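Local atomic coordinates of ORF99 (Acidianus Filamentous Virus 1, PDB entry 3DF6), a protein that is of unknown function but stable to heat and acid, and belongs to a family that includes the viral anti-CRISPR protein AcrID1. Residues Asn54-Asp59 with Phe74-Arg79. The protein carries 2 engineered substitutions. Residues are numbered along the deposited sequence; the frame is centred on the assembly and turned at random.
Sequences NGIFID and FVEYVR
Phe57 packs its CB over one face of the Tyr77 ring, 3.7 Å from the ring centroid. The two rings are nearly parallel, 12° apart, but are offset, with little face-to-face overlap. Arg79 lies over a face of the Phe57 ring as a cation-pi partner, with CZ 4.1 Å from the centroid. The guanidinium stands on edge there, its plane 81° from the ring, and NE sits 3.4 Å from Phe57 CE2. One guanidinium face covers Tyr77 CE1, so Arg79 touches both rings.

Tyr77 OH donates to Asp59 OD2 at 2.6 Å. It meets the carboxylate from above its plane. Ser50 OG bonds Asp59 OD1 and helps hold this buried carboxylate, while the Phe38 ring meets Tyr77 edge-to-face.

On the other face of the sheet, Glu76 CG rests against Ile56 CG2 at 3.5 Å and also against Ile58 CG1. Phe57 and Tyr77 exchange two backbone hydrogen bonds, as do Asp59 and Val75. Both are antiparallel hydrogen-bonded pairs, with Ile58 and Glu76 as the non-hydrogen-bonded pair between them. Past the Phe57-Tyr77 pair, a water donates to Gly55 O and accepts from Arg79 N. Strands 47-53 and 84-96 flank the two strands. Together they form part of an antiparallel sheet, in which strands 56-64 and 69-80 make a beta hairpin.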
loop_
_atom_site.group_PDB
_atom_site.type_symbol
_atom_site.label_atom_id
_atom_site.label_comp_id
_atom_site.label_asym_id
_atom_site.label_seq_id
_atom_site.Cartn_x
_atom_site.Cartn_y
_atom_site.Cartn_z
ATOM N N ASN C 54 -17.802 17.692 -3.212
ATOM C CA ASN C 54 -18.670 17.217 -2.115
ATOM C C ASN C 54 -17.981 17.156 -0.735
ATOM O O ASN C 54 -18.132 16.172 -0.006
ATOM C CB ASN C 54 -19.266 15.832 -2.450
ATOM C CG ASN C 54 -20.204 15.857 -3.638
ATOM O OD1 ASN C 54 -20.279 16.844 -4.372
ATOM N ND2 ASN C 54 -20.940 14.769 -3.828
ATOM N N GLY C 55 -17.237 18.205 -0.384
ATOM C CA GLY C 55 -16.570 18.291 0.916
ATOM C C GLY C 55 -15.299 17.464 1.022
ATOM O O GLY C 55 -14.687 17.406 2.088
ATOM N N ILE C 56 -14.890 16.835 -0.079
ATOM C CA ILE C 56 -13.695 16.008 -0.082
ATOM C C ILE C 56 -12.681 16.580 -1.071
ATOM O O ILE C 56 -13.028 16.908 -2.217
ATOM C CB ILE C 56 -14.006 14.522 -0.446
ATOM C CG1 ILE C 56 -15.084 13.942 0.480
ATOM C CG2 ILE C 56 -12.715 13.669 -0.390
ATOM C CD1 ILE C 56 -15.562 12.497 0.151
ATOM N N PHE C 57 -11.434 16.701 -0.626
ATOM C CA PHE C 57 -10.326 17.036 -1.525
ATOM C C PHE C 57 -9.526 15.863 -2.075
ATOM O O PHE C 57 -9.069 14.970 -1.322
ATOM C CB PHE C 57 -9.316 17.937 -0.838
ATOM C CG PHE C 57 -9.863 19.255 -0.472
ATOM C CD1 PHE C 57 -9.638 20.360 -1.286
ATOM C CD2 PHE C 57 -10.639 19.404 0.668
ATOM C CE1 PHE C 57 -10.151 21.590 -0.957
ATOM C CE2 PHE C 57 -11.164 20.659 1.003
ATOM C CZ PHE C 57 -10.922 21.743 0.183
ATOM N N ILE C 58 -9.303 15.894 -3.392
ATOM C CA ILE C 58 -8.303 14.990 -3.948
ATOM C C ILE C 58 -7.193 15.884 -4.472
ATOM O O ILE C 58 -7.418 16.697 -5.387
ATOM C CB ILE C 58 -8.803 14.075 -5.065
ATOM C CG1 ILE C 58 -9.972 13.230 -4.555
ATOM C CG2 ILE C 58 -7.624 13.174 -5.533
ATOM C CD1 ILE C 58 -10.624 12.345 -5.578
ATOM N N ASP C 59 -6.018 15.759 -3.862
ATOM C CA ASP C 59 -4.841 16.449 -4.360
ATOM C C ASP C 59 -3.949 15.498 -5.140
ATOM O O ASP C 59 -3.801 14.332 -4.786
ATOM C CB ASP C 59 -4.027 17.061 -3.228
ATOM C CG ASP C 59 -4.744 18.200 -2.524
ATOM O OD1 ASP C 59 -5.911 18.535 -2.856
ATOM O OD2 ASP C 59 -4.125 18.750 -1.601
ATOM N N PHE C 74 -1.664 10.743 -5.215
ATOM C CA PHE C 74 -3.009 11.261 -5.033
ATOM C C PHE C 74 -3.424 11.028 -3.585
ATOM O O PHE C 74 -3.368 9.895 -3.107
ATOM C CB PHE C 74 -3.984 10.529 -5.957
ATOM C CG PHE C 74 -3.693 10.713 -7.405
ATOM C CD1 PHE C 74 -4.359 11.693 -8.128
ATOM C CD2 PHE C 74 -2.755 9.899 -8.060
ATOM C CE1 PHE C 74 -4.110 11.879 -9.487
ATOM C CE2 PHE C 74 -2.480 10.079 -9.425
ATOM C CZ PHE C 74 -3.161 11.082 -10.139
ATOM N N VAL C 75 -3.843 12.091 -2.898
ATOM C CA VAL C 75 -4.284 11.995 -1.504
ATOM C C VAL C 75 -5.706 12.519 -1.422
ATOM O O VAL C 75 -5.975 13.669 -1.755
ATOM C CB VAL C 75 -3.371 12.797 -0.513
ATOM C CG1 VAL C 75 -3.829 12.591 0.927
ATOM C CG2 VAL C 75 -1.907 12.383 -0.655
ATOM N N GLU C 76 -6.620 11.653 -1.015
ATOM C CA GLU C 76 -8.004 12.023 -0.840
ATOM C C GLU C 76 -8.256 12.292 0.646
ATOM O O GLU C 76 -7.971 11.435 1.487
ATOM C CB GLU C 76 -8.897 10.877 -1.321
ATOM C CG GLU C 76 -10.380 11.212 -1.395
ATOM C CD GLU C 76 -11.257 9.959 -1.560
ATOM O OE1 GLU C 76 -10.708 8.849 -1.549
ATOM O OE2 GLU C 76 -12.489 10.091 -1.698
ATOM N N TYR C 77 -8.787 13.470 0.974
ATOM C CA TYR C 77 -8.942 13.848 2.379
ATOM C C TYR C 77 -10.098 14.797 2.660
ATOM O O TYR C 77 -10.610 15.476 1.749
ATOM C CB TYR C 77 -7.641 14.461 2.942
ATOM C CG TYR C 77 -7.182 15.746 2.265
ATOM C CD1 TYR C 77 -7.534 17.002 2.773
ATOM C CD2 TYR C 77 -6.399 15.695 1.109
ATOM C CE1 TYR C 77 -7.101 18.180 2.139
ATOM C CE2 TYR C 77 -5.966 16.839 0.483
ATOM C CZ TYR C 77 -6.310 18.077 0.998
ATOM O OH TYR C 77 -5.861 19.194 0.349
ATOM N N VAL C 78 -10.474 14.849 3.942
ATOM C CA VAL C 78 -11.413 15.844 4.453
ATOM C C VAL C 78 -10.669 16.772 5.426
ATOM O O VAL C 78 -9.958 16.309 6.321
ATOM C CB VAL C 78 -12.633 15.182 5.118
ATOM C CG1 VAL C 78 -13.611 16.239 5.668
ATOM C CG2 VAL C 78 -13.349 14.241 4.127
ATOM N N ARG C 79 -10.819 18.081 5.230
ATOM C CA ARG C 79 -10.203 19.070 6.118
ATOM C C ARG C 79 -11.010 19.236 7.410
ATOM O O ARG C 79 -12.189 19.590 7.381
ATOM C CB ARG C 79 -10.051 20.418 5.421
ATOM C CG ARG C 79 -9.103 20.426 4.240
ATOM C CD ARG C 79 -8.761 21.877 3.837
ATOM N NE ARG C 79 -8.402 21.943 2.420
ATOM C CZ ARG C 79 -7.162 22.019 1.932
ATOM N NH1 ARG C 79 -6.100 22.079 2.736
ATOM N NH2 ARG C 79 -6.985 22.047 0.622
HETATM O O HOH W 1 -12.862 18.813 3.467
#